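Local structure of uncharacterized CONSERVED DOMAIN PROTEIN (Vibrio cholerae, 3LKV) at residues T8-V13 and N43-Y48; K34-E39 and T250-A255; D47-Q52 and R63-E68; I76-A81 and E151-S156; I91-T96 and G114-G119. The protein probably serves as the substrate-binding component of an ABC transporter, holding a phenylalanine molecule in the cleft between its two lobes. All blocks are in the same frame, centred on the assembly; numbering follows the deposited sequence.

Contact 1. Residues T8-V13 and N43-Y48. With ZN (zinc ion), chain C.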
# COMPACT_ATOMS: atom_id res chain seq x y z
N THR A 8 -17.16 -8.96 -2.01
CA THR A 8 -15.75 -8.59 -1.86
C THR A 8 -14.93 -9.85 -1.51
O THR A 8 -15.23 -10.53 -0.54
CB THR A 8 -15.57 -7.54 -0.72
OG1 THR A 8 -16.23 -6.34 -1.11
CG2 THR A 8 -14.07 -7.19 -0.42
N ALA A 9 -13.90 -10.17 -2.27
CA ALA A 9 -13.02 -11.26 -1.88
C ALA A 9 -12.16 -10.83 -0.70
O ALA A 9 -11.59 -9.70 -0.69
CB ALA A 9 -12.15 -11.64 -3.03
N LYS A 10 -12.02 -11.70 0.27
CA LYS A 10 -11.18 -11.43 1.42
C LYS A 10 -10.01 -12.40 1.46
O LYS A 10 -10.20 -13.59 1.61
CB LYS A 10 -11.99 -11.50 2.70
CG LYS A 10 -11.25 -11.02 3.97
CD LYS A 10 -12.30 -10.67 5.13
CE LYS A 10 -11.74 -10.87 6.59
NZ LYS A 10 -11.07 -9.68 7.24
N VAL A 11 -8.83 -11.86 1.27
CA VAL A 11 -7.59 -12.62 1.20
C VAL A 11 -6.70 -12.13 2.35
O VAL A 11 -6.41 -10.93 2.43
CB VAL A 11 -6.93 -12.42 -0.16
CG1 VAL A 11 -5.56 -13.13 -0.23
CG2 VAL A 11 -7.92 -12.94 -1.28
N ALA A 12 -6.27 -13.06 3.20
CA ALA A 12 -5.47 -12.75 4.36
C ALA A 12 -4.11 -13.41 4.22
O ALA A 12 -4.04 -14.62 4.04
CB ALA A 12 -6.20 -13.23 5.65
N VAL A 13 -3.07 -12.60 4.32
CA VAL A 13 -1.73 -12.97 4.00
C VAL A 13 -0.86 -12.92 5.24
O VAL A 13 -0.76 -11.88 5.88
CB VAL A 13 -1.10 -12.03 2.97
CG1 VAL A 13 0.31 -12.51 2.63
CG2 VAL A 13 -1.97 -11.91 1.70
N ASN A 43 -13.13 -4.60 -4.92
CA ASN A 43 -13.72 -5.87 -4.62
C ASN A 43 -12.73 -6.78 -3.92
O ASN A 43 -12.95 -7.98 -3.85
CB ASN A 43 -14.21 -6.53 -5.91
CG ASN A 43 -13.07 -6.84 -6.90
OD1 ASN A 43 -12.00 -6.23 -6.84
ND2 ASN A 43 -13.31 -7.74 -7.81
N LEU A 44 -11.63 -6.25 -3.42
CA LEU A 44 -10.61 -7.08 -2.78
C LEU A 44 -10.24 -6.42 -1.47
O LEU A 44 -9.91 -5.25 -1.48
CB LEU A 44 -9.33 -7.21 -3.65
CG LEU A 44 -8.15 -7.90 -2.97
CD1 LEU A 44 -8.43 -9.36 -2.65
CD2 LEU A 44 -6.87 -7.75 -3.86
N GLU A 45 -10.33 -7.16 -0.38
CA GLU A 45 -9.80 -6.77 0.92
C GLU A 45 -8.58 -7.70 1.08
O GLU A 45 -8.71 -8.92 1.13
CB GLU A 45 -10.83 -7.00 2.05
CG GLU A 45 -10.29 -6.72 3.49
CD GLU A 45 -11.27 -7.15 4.61
OE1 GLU A 45 -12.40 -7.53 4.29
OE2 GLU A 45 -10.93 -7.08 5.84
N PHE A 46 -7.41 -7.09 1.17
CA PHE A 46 -6.15 -7.82 1.18
C PHE A 46 -5.52 -7.46 2.54
O PHE A 46 -5.01 -6.39 2.72
CB PHE A 46 -5.32 -7.30 0.01
CG PHE A 46 -4.03 -7.96 -0.20
CD1 PHE A 46 -3.94 -9.07 -1.00
CD2 PHE A 46 -2.87 -7.42 0.33
CE1 PHE A 46 -2.70 -9.66 -1.26
CE2 PHE A 46 -1.62 -8.01 0.07
CZ PHE A 46 -1.54 -9.11 -0.73
N ASP A 47 -5.64 -8.33 3.50
CA ASP A 47 -5.08 -8.08 4.83
C ASP A 47 -3.75 -8.84 4.90
O ASP A 47 -3.60 -9.90 4.31
CB ASP A 47 -6.00 -8.66 5.90
CG ASP A 47 -7.32 -7.90 6.00
OD1 ASP A 47 -7.30 -6.68 5.81
OD2 ASP A 47 -8.36 -8.50 6.32
N TYR A 48 -2.85 -8.31 5.69
CA TYR A 48 -1.47 -8.68 5.71
C TYR A 48 -0.95 -8.56 7.16
O TYR A 48 -1.17 -7.57 7.83
CB TYR A 48 -0.72 -7.71 4.79
CG TYR A 48 0.73 -7.77 5.05
CD1 TYR A 48 1.42 -8.98 4.91
CD2 TYR A 48 1.41 -6.67 5.57
CE1 TYR A 48 2.77 -9.08 5.22
CE2 TYR A 48 2.77 -6.76 5.89
CZ TYR A 48 3.42 -7.97 5.72
OH TYR A 48 4.78 -8.06 6.01
ZN ZN C . -9.12 -6.48 6.46
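A parallel pair of strands, the first and last members of the beta-alpha-beta unit 9-15, 20-35, 44-50, carries a zinc site on one face. Residues 9-13 and 44-48 run side by side, their axes 15° apart, joined by five backbone hydrogen bonds, the first from Ala9 N to Asn43 O. The bond from Glu45 N to Ala9 O is almost straight and meets the carbonyl nearly along its C=O axis, whereas Val13 N approaches Asp47 O from above the carbonyl plane. Lys10, Glu45, Ala12 and Asp47 share the metal-bearing face. Lys10 and Glu45 lie alongside each other, both with CG anti to the backbone N. The lysine bends at its last torsion (chi4 90°), which puts NZ in hydrogen-bonded salt bridges with Glu45 OE2 (3.0 Å, above the carboxylate plane) and Asp47 OD2 (3.1 Å, nearly along the C-O axis). Zinc is held by Glu45 OE2 at 2.0 Å and by both Asp47 oxygens, OD1 at 1.9 Å and OD2 at 2.2 Å. Glu45 and Asp47 of the second subunit bind it too, so this edge strand of the parallel sheet of the lobe meets its copy through the metal. With so many carboxylates converging, the positive charges of zinc and Lys10 probably keep them ionised. The other face is apolar: Val11 CG2 meets Leu44 CD1 at 3.9 Å, and Val13 CG2 sits over one face of the Phe46 ring, a CH-pi contact 4.1 Å from the centroid. Helix 20-35 covers this side through Leu29 and Leu30.

Contact 2. Residues K34-E39 and T250-A255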
# COMPACT_ATOMS: atom_id res chain seq x y z
N LYS A 34 -4.75 -8.13 -9.04
CA LYS A 34 -5.25 -7.02 -9.84
C LYS A 34 -5.47 -7.42 -11.30
O LYS A 34 -6.53 -7.18 -11.83
CB LYS A 34 -4.26 -5.85 -9.80
CG LYS A 34 -4.80 -4.54 -10.43
CD LYS A 34 -3.98 -3.35 -9.86
CE LYS A 34 -4.64 -1.98 -10.07
NZ LYS A 34 -4.89 -1.74 -11.51
N ALA A 35 -4.47 -8.03 -11.93
CA ALA A 35 -4.63 -8.48 -13.31
C ALA A 35 -5.78 -9.49 -13.45
O ALA A 35 -6.39 -9.58 -14.49
CB ALA A 35 -3.27 -9.03 -13.89
N LYS A 36 -6.12 -10.23 -12.40
CA LYS A 36 -7.28 -11.15 -12.45
C LYS A 36 -8.61 -10.47 -12.13
O LYS A 36 -9.61 -11.16 -11.99
CB LYS A 36 -7.11 -12.31 -11.45
CG LYS A 36 -5.91 -13.27 -11.68
CD LYS A 36 -6.17 -14.10 -12.90
CE LYS A 36 -5.22 -15.26 -13.02
NZ LYS A 36 -5.87 -16.28 -13.88
N GLY A 37 -8.65 -9.15 -12.01
CA GLY A 37 -9.87 -8.43 -11.65
C GLY A 37 -10.16 -8.25 -10.16
O GLY A 37 -11.26 -7.81 -9.80
N TYR A 38 -9.21 -8.57 -9.27
CA TYR A 38 -9.36 -8.30 -7.83
C TYR A 38 -8.50 -7.09 -7.40
O TYR A 38 -7.27 -7.19 -7.34
CB TYR A 38 -9.05 -9.52 -6.98
CG TYR A 38 -9.96 -10.69 -7.29
CD1 TYR A 38 -11.21 -10.80 -6.72
CD2 TYR A 38 -9.59 -11.63 -8.21
CE1 TYR A 38 -12.06 -11.86 -7.06
CE2 TYR A 38 -10.41 -12.69 -8.53
CZ TYR A 38 -11.64 -12.79 -7.98
OH TYR A 38 -12.38 -13.87 -8.35
N GLU A 39 -9.17 -5.98 -7.10
CA GLU A 39 -8.51 -4.73 -6.84
C GLU A 39 -8.85 -4.22 -5.46
O GLU A 39 -10.04 -4.10 -5.11
CB GLU A 39 -8.98 -3.64 -7.80
CG GLU A 39 -8.31 -3.52 -9.10
CD GLU A 39 -8.81 -2.23 -9.85
OE1 GLU A 39 -8.49 -1.10 -9.38
OE2 GLU A 39 -9.55 -2.35 -10.86
N THR A 250 1.11 -17.21 -7.76
CA THR A 250 0.26 -17.47 -6.59
C THR A 250 -1.16 -16.92 -6.78
O THR A 250 -2.13 -17.52 -6.33
CB THR A 250 0.87 -16.89 -5.31
OG1 THR A 250 2.26 -17.31 -5.18
CG2 THR A 250 0.03 -17.29 -4.10
N ALA A 251 -1.31 -15.82 -7.50
CA ALA A 251 -2.64 -15.22 -7.70
C ALA A 251 -3.52 -16.10 -8.54
O ALA A 251 -4.72 -16.03 -8.41
CB ALA A 251 -2.52 -13.83 -8.36
N ASP A 252 -2.95 -16.88 -9.45
CA ASP A 252 -3.71 -17.87 -10.17
C ASP A 252 -4.40 -18.85 -9.26
O ASP A 252 -5.54 -19.16 -9.49
CB ASP A 252 -2.84 -18.73 -11.12
CG ASP A 252 -2.24 -17.94 -12.27
OD1 ASP A 252 -2.62 -16.76 -12.51
OD2 ASP A 252 -1.35 -18.53 -12.96
N TYR A 253 -3.71 -19.36 -8.24
CA TYR A 253 -4.33 -20.28 -7.30
C TYR A 253 -5.45 -19.57 -6.50
O TYR A 253 -6.60 -20.04 -6.36
CB TYR A 253 -3.25 -20.83 -6.31
CG TYR A 253 -2.32 -21.90 -6.85
CD1 TYR A 253 -2.54 -23.26 -6.57
CD2 TYR A 253 -1.20 -21.57 -7.60
CE1 TYR A 253 -1.73 -24.26 -7.07
CE2 TYR A 253 -0.35 -22.61 -8.14
CZ TYR A 253 -0.63 -23.94 -7.86
OH TYR A 253 0.19 -24.96 -8.31
N VAL A 254 -5.11 -18.42 -5.94
CA VAL A 254 -6.10 -17.67 -5.17
C VAL A 254 -7.35 -17.37 -6.03
O VAL A 254 -8.46 -17.62 -5.60
CB VAL A 254 -5.49 -16.40 -4.61
CG1 VAL A 254 -6.57 -15.55 -3.98
CG2 VAL A 254 -4.38 -16.72 -3.60
N ALA A 255 -7.18 -16.90 -7.26
CA ALA A 255 -8.36 -16.60 -8.09
C ALA A 255 -9.16 -17.86 -8.39
O ALA A 255 -10.40 -17.83 -8.35
CB ALA A 255 -8.03 -15.85 -9.39
O HOH W 1 -6.59 -18.45 -11.90
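Residues 34-35 end helix 20-35, and Gly37, with positive phi (87°), is the C-prime residue of the Schellman motif that closes it; Tyr38 N bonds back to Leu33 O, and Gly37 N to Lys34 O at 2.9 Å. Residues 250-255 are continuous helix, part of 243-258. The backbones stay well apart, the nearest CA atoms being those of Lys36 and Ala255, so side chains bridge the gap. Lys36, the first residue to leave helical geometry, and Tyr38 both direct CB toward the helix, and both place CG anti to the carbonyl carbon. Ala255 CB touches both, 4.0 Å from Lys36 CG and 4.0 Å from Tyr38 CE2. The lysine chain bends at chi2 (-70°) and then runs extended, crossing the Asp252 side chain at about a right angle. Its CE passes 3.0 Å from Asp252 OD1, while NZ forms the salt bridge to the same oxygen at 3.6 Å. A water completes the link, accepting from Lys36 NZ at 3.0 Å and donating to Asp252 O at 2.7 Å. Deeper between the two helices, Leu33 packs on Ala251 and Val254. The Tyr38 hydroxyl is hydrogen-bonded to Glu259. Lys36 and Asp252 are exposed, so solvent probably screens their attraction. The ammonium is thus tied to the helix by a loose salt bridge and, through water, a backbone carbonyl, while its apolar chain packs on the alanine methyl.

Contact 3. Residues D47-Q52 and R63-E68. With ZN (zinc ion), chain C.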
# COMPACT_ATOMS: atom_id res chain seq x y z
N ASP A 47 -5.64 -8.33 3.50
CA ASP A 47 -5.08 -8.08 4.83
C ASP A 47 -3.75 -8.84 4.90
O ASP A 47 -3.60 -9.90 4.31
CB ASP A 47 -6.00 -8.66 5.90
CG ASP A 47 -7.32 -7.90 6.00
OD1 ASP A 47 -7.30 -6.68 5.81
OD2 ASP A 47 -8.36 -8.50 6.32
N TYR A 48 -2.85 -8.31 5.69
CA TYR A 48 -1.47 -8.68 5.71
C TYR A 48 -0.95 -8.56 7.16
O TYR A 48 -1.17 -7.57 7.83
CB TYR A 48 -0.72 -7.71 4.79
CG TYR A 48 0.73 -7.77 5.05
CD1 TYR A 48 1.42 -8.98 4.91
CD2 TYR A 48 1.41 -6.67 5.57
CE1 TYR A 48 2.77 -9.08 5.22
CE2 TYR A 48 2.77 -6.76 5.89
CZ TYR A 48 3.42 -7.97 5.72
OH TYR A 48 4.78 -8.06 6.01
N LYS A 49 -0.24 -9.56 7.63
CA LYS A 49 0.44 -9.50 8.92
C LYS A 49 1.82 -10.17 8.80
O LYS A 49 1.94 -11.25 8.17
CB LYS A 49 -0.36 -10.22 10.00
CG LYS A 49 -1.63 -9.50 10.58
CD LYS A 49 -1.31 -8.12 11.24
CE LYS A 49 -2.51 -7.48 12.08
NZ LYS A 49 -2.82 -8.40 13.25
N THR A 50 2.84 -9.56 9.43
CA THR A 50 4.13 -10.19 9.52
C THR A 50 4.30 -10.69 10.94
O THR A 50 3.90 -10.03 11.89
CB THR A 50 5.31 -9.28 9.13
OG1 THR A 50 6.52 -9.94 9.58
CG2 THR A 50 5.22 -7.88 9.80
N ALA A 51 4.90 -11.88 11.07
CA ALA A 51 5.19 -12.46 12.35
C ALA A 51 6.48 -11.94 12.94
O ALA A 51 6.88 -12.36 14.02
CB ALA A 51 5.20 -13.99 12.29
N GLN A 52 7.15 -11.04 12.25
CA GLN A 52 8.41 -10.47 12.74
C GLN A 52 9.42 -11.54 13.16
O GLN A 52 10.11 -11.39 14.11
CB GLN A 52 8.15 -9.46 13.87
CG GLN A 52 7.08 -8.44 13.52
CD GLN A 52 6.81 -7.43 14.63
OE1 GLN A 52 5.76 -7.43 15.24
NE2 GLN A 52 7.78 -6.59 14.91
N ARG A 63 -4.43 -17.72 14.15
CA ARG A 63 -5.68 -17.79 14.94
C ARG A 63 -6.56 -16.54 14.71
O ARG A 63 -7.76 -16.65 14.62
CB ARG A 63 -5.41 -17.94 16.44
CG ARG A 63 -4.60 -19.22 16.76
CD ARG A 63 -4.16 -19.26 18.22
NE ARG A 63 -3.57 -20.54 18.51
CZ ARG A 63 -2.85 -20.84 19.58
NH1 ARG A 63 -2.60 -19.93 20.50
NH2 ARG A 63 -2.36 -22.06 19.71
N GLN A 64 -5.94 -15.37 14.63
CA GLN A 64 -6.71 -14.13 14.44
C GLN A 64 -7.33 -14.15 13.07
O GLN A 64 -8.50 -13.86 12.92
CB GLN A 64 -5.77 -12.93 14.49
CG GLN A 64 -6.50 -11.58 14.52
CD GLN A 64 -5.64 -10.54 15.27
OE1 GLN A 64 -4.41 -10.41 15.04
NE2 GLN A 64 -6.27 -9.84 16.20
N PHE A 65 -6.53 -14.52 12.06
CA PHE A 65 -7.03 -14.53 10.69
C PHE A 65 -8.14 -15.55 10.53
O PHE A 65 -9.17 -15.27 9.90
CB PHE A 65 -5.94 -14.86 9.66
CG PHE A 65 -5.09 -13.70 9.23
CD1 PHE A 65 -5.48 -12.39 9.40
CD2 PHE A 65 -3.91 -13.93 8.57
CE1 PHE A 65 -4.65 -11.32 8.98
CE2 PHE A 65 -3.13 -12.88 8.12
CZ PHE A 65 -3.50 -11.59 8.33
N VAL A 66 -7.96 -16.75 11.09
CA VAL A 66 -9.03 -17.74 10.97
C VAL A 66 -10.35 -17.24 11.59
O VAL A 66 -11.38 -17.52 11.09
CB VAL A 66 -8.64 -19.12 11.54
CG1 VAL A 66 -9.93 -19.99 11.72
CG2 VAL A 66 -7.61 -19.76 10.59
N GLY A 67 -10.28 -16.47 12.66
CA GLY A 67 -11.48 -15.96 13.28
C GLY A 67 -12.18 -14.83 12.51
O GLY A 67 -13.24 -14.48 12.89
N GLU A 68 -11.55 -14.25 11.49
CA GLU A 68 -12.13 -13.22 10.65
C GLU A 68 -12.73 -13.81 9.34
O GLU A 68 -13.06 -13.07 8.42
CB GLU A 68 -11.03 -12.19 10.29
CG GLU A 68 -10.53 -11.38 11.47
CD GLU A 68 -9.25 -10.56 11.17
OE1 GLU A 68 -8.69 -10.59 10.03
OE2 GLU A 68 -8.81 -9.87 12.11
ZN ZN C . -9.12 -6.48 6.46
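This is packing of a helix against the edge strand of a parallel sheet: residues 63-66 belong to helix 55-66, and residues 47-50 belong to strand 44-50, which precedes that helix in the chain. Phe65 has the largest share of the contact. Its CG lies anti to the carbonyl carbon (chi1 -84°), and the far end of the ring reaches the strand. CZ is 3.6 Å from Lys49 CG, CE1 is 4.3 Å from Asp47 CB, and Tyr48 C stands at the ring edge. Ala12 and Ser14 of strand 9-15 and Leu73 of strand 72-76 also touch Phe65, which is buried against the sheet. The Lys49 chain rests its CB and CG by the tip of the ring, bends at chi2 and again at chi4, and brings NZ to 3.1 Å from Gln64 OE1, crossing the glutamine side chain at about a right angle. Both polar tips are hydrogen-bonded to Thr8 OG1 of the second subunit. Glu68 OE1 comes within 4.3 Å of Asp47 OD2, an oxygen of the zinc ligand, and reaches Lys10 in a long, weak ion pair. The contact therefore grades from an aromatic ring against the aliphatic part of a lysine to a polar rim facing the other subunit. Zinc on Asp47, and Lys10 near both acidic groups, would be expected to offset part of the repulsion between Asp47 and Glu68.

Contact 4. Residues I76-A81 and E151-S156. With PHE (phenylalanine), chain B.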
# COMPACT_ATOMS: atom_id res chain seq x y z
N ILE A 76 2.94 -17.10 3.25
CA ILE A 76 4.16 -16.87 2.55
C ILE A 76 5.31 -17.31 3.51
O ILE A 76 5.52 -16.70 4.58
CB ILE A 76 4.33 -15.40 2.22
CG1 ILE A 76 3.22 -14.88 1.33
CG2 ILE A 76 5.67 -15.16 1.56
CD1 ILE A 76 3.33 -13.32 1.00
N ALA A 77 6.04 -18.35 3.10
CA ALA A 77 7.15 -18.95 3.84
C ALA A 77 6.63 -20.06 4.75
O ALA A 77 5.46 -20.10 5.11
CB ALA A 77 8.01 -17.90 4.60
N THR A 78 7.53 -20.97 5.10
CA THR A 78 7.13 -22.23 5.71
C THR A 78 6.51 -22.11 7.10
O THR A 78 5.48 -22.73 7.38
CB THR A 78 8.33 -23.23 5.71
OG1 THR A 78 8.59 -23.60 4.35
CG2 THR A 78 7.99 -24.49 6.51
N PRO A 79 7.14 -21.34 8.00
CA PRO A 79 6.64 -21.34 9.39
C PRO A 79 5.24 -20.72 9.49
O PRO A 79 4.40 -21.22 10.21
CB PRO A 79 7.69 -20.54 10.17
CG PRO A 79 8.86 -20.45 9.29
CD PRO A 79 8.38 -20.59 7.85
N THR A 80 4.94 -19.71 8.69
CA THR A 80 3.62 -19.08 8.74
C THR A 80 2.62 -20.00 8.05
O THR A 80 1.53 -20.16 8.54
CB THR A 80 3.65 -17.68 8.12
OG1 THR A 80 4.77 -17.61 7.22
CG2 THR A 80 3.89 -16.61 9.23
N ALA A 81 3.04 -20.69 6.98
CA ALA A 81 2.14 -21.67 6.36
C ALA A 81 1.78 -22.76 7.33
O ALA A 81 0.63 -23.14 7.43
CB ALA A 81 2.71 -22.26 5.07
N GLU A 151 13.47 -24.28 11.27
CA GLU A 151 12.79 -24.07 10.01
C GLU A 151 12.82 -25.32 9.12
O GLU A 151 13.87 -25.69 8.58
CB GLU A 151 13.44 -22.93 9.25
CG GLU A 151 13.19 -21.53 9.80
CD GLU A 151 13.74 -20.41 8.85
OE1 GLU A 151 13.58 -20.45 7.59
OE2 GLU A 151 14.30 -19.46 9.41
N ALA A 152 11.66 -25.91 8.88
CA ALA A 152 11.62 -27.17 8.13
C ALA A 152 12.22 -26.97 6.74
O ALA A 152 12.79 -27.89 6.15
CB ALA A 152 10.17 -27.78 8.05
N ASN A 153 12.07 -25.78 6.19
CA ASN A 153 12.72 -25.51 4.91
C ASN A 153 14.23 -25.68 4.97
O ASN A 153 14.82 -26.27 4.05
CB ASN A 153 12.42 -24.12 4.34
CG ASN A 153 12.48 -23.08 5.34
OD1 ASN A 153 11.72 -23.12 6.33
ND2 ASN A 153 13.38 -22.11 5.15
N ALA A 154 14.85 -25.19 6.06
CA ALA A 154 16.31 -25.28 6.19
C ALA A 154 16.72 -26.75 6.33
O ALA A 154 17.71 -27.18 5.74
CB ALA A 154 16.83 -24.44 7.37
N VAL A 155 15.96 -27.50 7.12
CA VAL A 155 16.24 -28.91 7.37
C VAL A 155 16.16 -29.67 6.06
O VAL A 155 17.11 -30.38 5.70
CB VAL A 155 15.32 -29.50 8.46
CG1 VAL A 155 15.48 -31.09 8.60
CG2 VAL A 155 15.62 -28.81 9.81
N SER A 156 15.11 -29.46 5.28
CA SER A 156 15.02 -30.13 3.97
C SER A 156 16.21 -29.74 3.08
O SER A 156 16.80 -30.59 2.43
CB SER A 156 13.71 -29.76 3.26
OG SER A 156 12.60 -30.11 4.05
N PHE B . 11.49 -20.90 0.87
CA PHE B . 11.57 -20.25 2.23
C PHE B . 10.60 -20.99 3.19
O PHE B . 10.22 -22.15 2.85
CB PHE B . 11.32 -18.73 2.17
CG PHE B . 12.51 -17.94 1.65
CD1 PHE B . 13.66 -17.77 2.44
CD2 PHE B . 12.51 -17.41 0.38
CE1 PHE B . 14.74 -17.10 1.97
CE2 PHE B . 13.59 -16.72 -0.10
CZ PHE B . 14.72 -16.56 0.68
OXT PHE B . 10.21 -20.52 4.28
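From Thr78 CB, which lies 3.4 Å from Asn153 OD1, the side chain divides between protein and ligand. CG2, anti to the backbone N, turns to the opposing helix and meets Ala152 CB at 4.2 Å. OG1, anti to the carbonyl carbon (chi1 -68°), is at the tip and donates a hydrogen bond to O of the bound phenylalanine at 2.6 Å. The backbone N of the same residue gives a nearly straight bond to the second carboxylate oxygen, OXT, at 2.8 Å, so one residue grips both oxygens. Thr78 begins helix 78-87, with Ala77 at the N-cap position; Glu151 has the same place before helix 152-167. The two helix starts face each other across the cleft between the lobes of this periplasmic-binding-protein fold. Asn153 slides past Thr78 in the opposite direction. Its CG occupies the crowded position between backbone N and carbonyl carbon (chi1 43°), with CB 3.3 Å from the ligand O. ND2 donates to the anti lone pair of Glu151 OE1 at 3.0 Å, in the plane of the amide, and is also bonded to Ile201 O; Glu151 in turn is held by Thr204 and Asn203. These bonds fix the rotation of the amide beside the ligand. The helix start at Thr78 probably adds a favourable dipole, and the ligand carboxylate is met by N-H and hydroxyl donors, consistent with recognition of an amino acid's carboxylate.

Contact 5. Residues I91-T96 and G114-G119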
# COMPACT_ATOMS: atom_id res chain seq x y z
N ILE A 91 -10.77 -23.69 5.68
CA ILE A 91 -10.53 -22.47 4.89
C ILE A 91 -9.39 -22.76 3.94
O ILE A 91 -8.35 -23.25 4.34
CB ILE A 91 -10.22 -21.23 5.77
CG1 ILE A 91 -11.35 -21.05 6.83
CG2 ILE A 91 -10.08 -20.02 4.91
CD1 ILE A 91 -11.11 -19.82 7.72
N PRO A 92 -9.59 -22.50 2.65
CA PRO A 92 -8.48 -22.69 1.72
C PRO A 92 -7.22 -21.95 2.11
O PRO A 92 -7.27 -20.73 2.43
CB PRO A 92 -9.03 -22.15 0.40
CG PRO A 92 -10.50 -22.24 0.57
CD PRO A 92 -10.74 -21.86 1.97
N ILE A 93 -6.09 -22.67 2.06
CA ILE A 93 -4.75 -22.16 2.30
C ILE A 93 -3.94 -22.34 1.02
O ILE A 93 -3.83 -23.46 0.49
CB ILE A 93 -4.03 -22.91 3.40
CG1 ILE A 93 -4.78 -22.72 4.73
CG2 ILE A 93 -2.60 -22.43 3.48
CD1 ILE A 93 -4.46 -23.71 5.85
N VAL A 94 -3.37 -21.25 0.54
CA VAL A 94 -2.42 -21.30 -0.56
C VAL A 94 -1.09 -20.88 0.02
O VAL A 94 -0.93 -19.75 0.46
CB VAL A 94 -2.78 -20.30 -1.62
CG1 VAL A 94 -1.70 -20.33 -2.70
CG2 VAL A 94 -4.21 -20.61 -2.19
N PHE A 95 -0.15 -21.78 0.06
CA PHE A 95 1.16 -21.40 0.54
C PHE A 95 1.96 -21.00 -0.66
O PHE A 95 1.63 -21.35 -1.81
CB PHE A 95 1.86 -22.53 1.30
CG PHE A 95 2.01 -23.81 0.48
CD1 PHE A 95 2.99 -23.92 -0.49
CD2 PHE A 95 1.20 -24.88 0.72
CE1 PHE A 95 3.13 -25.07 -1.20
CE2 PHE A 95 1.33 -26.07 -0.01
CZ PHE A 95 2.30 -26.15 -0.96
N THR A 96 3.00 -20.23 -0.39
CA THR A 96 3.86 -19.73 -1.40
C THR A 96 5.26 -19.49 -0.87
O THR A 96 5.46 -19.25 0.27
CB THR A 96 3.24 -18.51 -2.10
OG1 THR A 96 4.02 -18.23 -3.26
CG2 THR A 96 3.15 -17.25 -1.20
N GLY A 114 -5.40 -32.80 -1.92
CA GLY A 114 -6.62 -33.47 -1.46
C GLY A 114 -7.24 -32.86 -0.21
O GLY A 114 -8.29 -33.28 0.17
N LYS A 115 -6.62 -31.90 0.46
CA LYS A 115 -7.33 -31.30 1.58
C LYS A 115 -7.57 -29.80 1.35
O LYS A 115 -7.92 -29.41 0.23
CB LYS A 115 -6.60 -31.62 2.88
CG LYS A 115 -6.51 -33.11 3.14
CD LYS A 115 -5.48 -33.32 4.27
CE LYS A 115 -5.97 -34.27 5.34
NZ LYS A 115 -5.38 -35.63 5.15
N ASN A 116 -7.45 -28.96 2.39
CA ASN A 116 -7.66 -27.50 2.20
C ASN A 116 -6.42 -26.69 1.80
O ASN A 116 -6.44 -25.47 1.80
CB ASN A 116 -8.31 -26.89 3.45
CG ASN A 116 -7.36 -26.87 4.66
OD1 ASN A 116 -6.69 -27.86 4.96
ND2 ASN A 116 -7.32 -25.77 5.34
N VAL A 117 -5.34 -27.36 1.45
CA VAL A 117 -4.04 -26.74 1.25
C VAL A 117 -3.47 -27.02 -0.13
O VAL A 117 -3.51 -28.15 -0.62
CB VAL A 117 -3.00 -27.26 2.29
CG1 VAL A 117 -1.70 -26.38 2.26
CG2 VAL A 117 -3.60 -27.28 3.69
N THR A 118 -2.93 -25.97 -0.75
CA THR A 118 -2.24 -26.07 -2.02
C THR A 118 -1.30 -24.90 -2.16
O THR A 118 -1.24 -24.10 -1.24
CB THR A 118 -3.18 -26.10 -3.24
OG1 THR A 118 -2.40 -26.47 -4.41
CG2 THR A 118 -3.82 -24.79 -3.45
N GLY A 119 -0.58 -24.82 -3.28
CA GLY A 119 0.25 -23.64 -3.53
C GLY A 119 1.53 -23.86 -4.31
O GLY A 119 1.59 -24.69 -5.19
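The Phe95 ring, on the first of parallel strands 93-96 and 117-119, has the backbone of residues 118-119 over one face: Gly119 CA lies above its centre, a CH-pi contact 4.0 Å from the centroid, and Thr118 C stands nearer the rim. At the ring edge, in plane, Val117 CG1 comes to 3.6 Å from Phe95 CD2. Phe95 CG takes the crowded position between the backbone N and the carbonyl carbon (chi1 56°), which folds the ring across the neighbouring strand. The strands are neighbours in the sheet that also holds 9-15 and 72-76, strongly twisted, with 37° between their axes. Thr118 N donates to Ile93 O at 2.9 Å, and Phe95 N to Thr118 O at 2.9 Å, in the carbonyl plane. Gly119 CA makes a CA-H...O contact with Phe95 O at 3.2 Å. Helix 78-87 packs on the side of Ile93 and Phe95, and helix 243-258 on the side of Val94 and Thr118. At the start of the pair Asn116 O accepts from Ile93 N at 2.8 Å, and its side chain, alongside Ile93, adds a bond beyond the last backbone pair: ND2 donates to Ile91 O at 2.9 Å, from above the carbonyl plane, and also to Thr88 O.

In the fold
Contacts 1 and 5 are both parallel strand pairs of one sheet, but contact 1 lies at its edge, where carboxylates and zinc join two subunits, whereas contact 5 is buried inside and mostly apolar. Contact 3 shares Asp47 and Tyr48 with contact 1 and covers the same strands from the metal-bearing side, again reaching the second subunit. Contact 2 packs on the other side of the sheet, with an exposed charged rim; it meets contact 5 through Thr250 and Thr96, and contact 1 through Asn43 and Gly37. Contact 4, also buried, lies between the lobes, joined to contact 5 by Ala77 N and Thr96 O, and its polar groups serve the ligand.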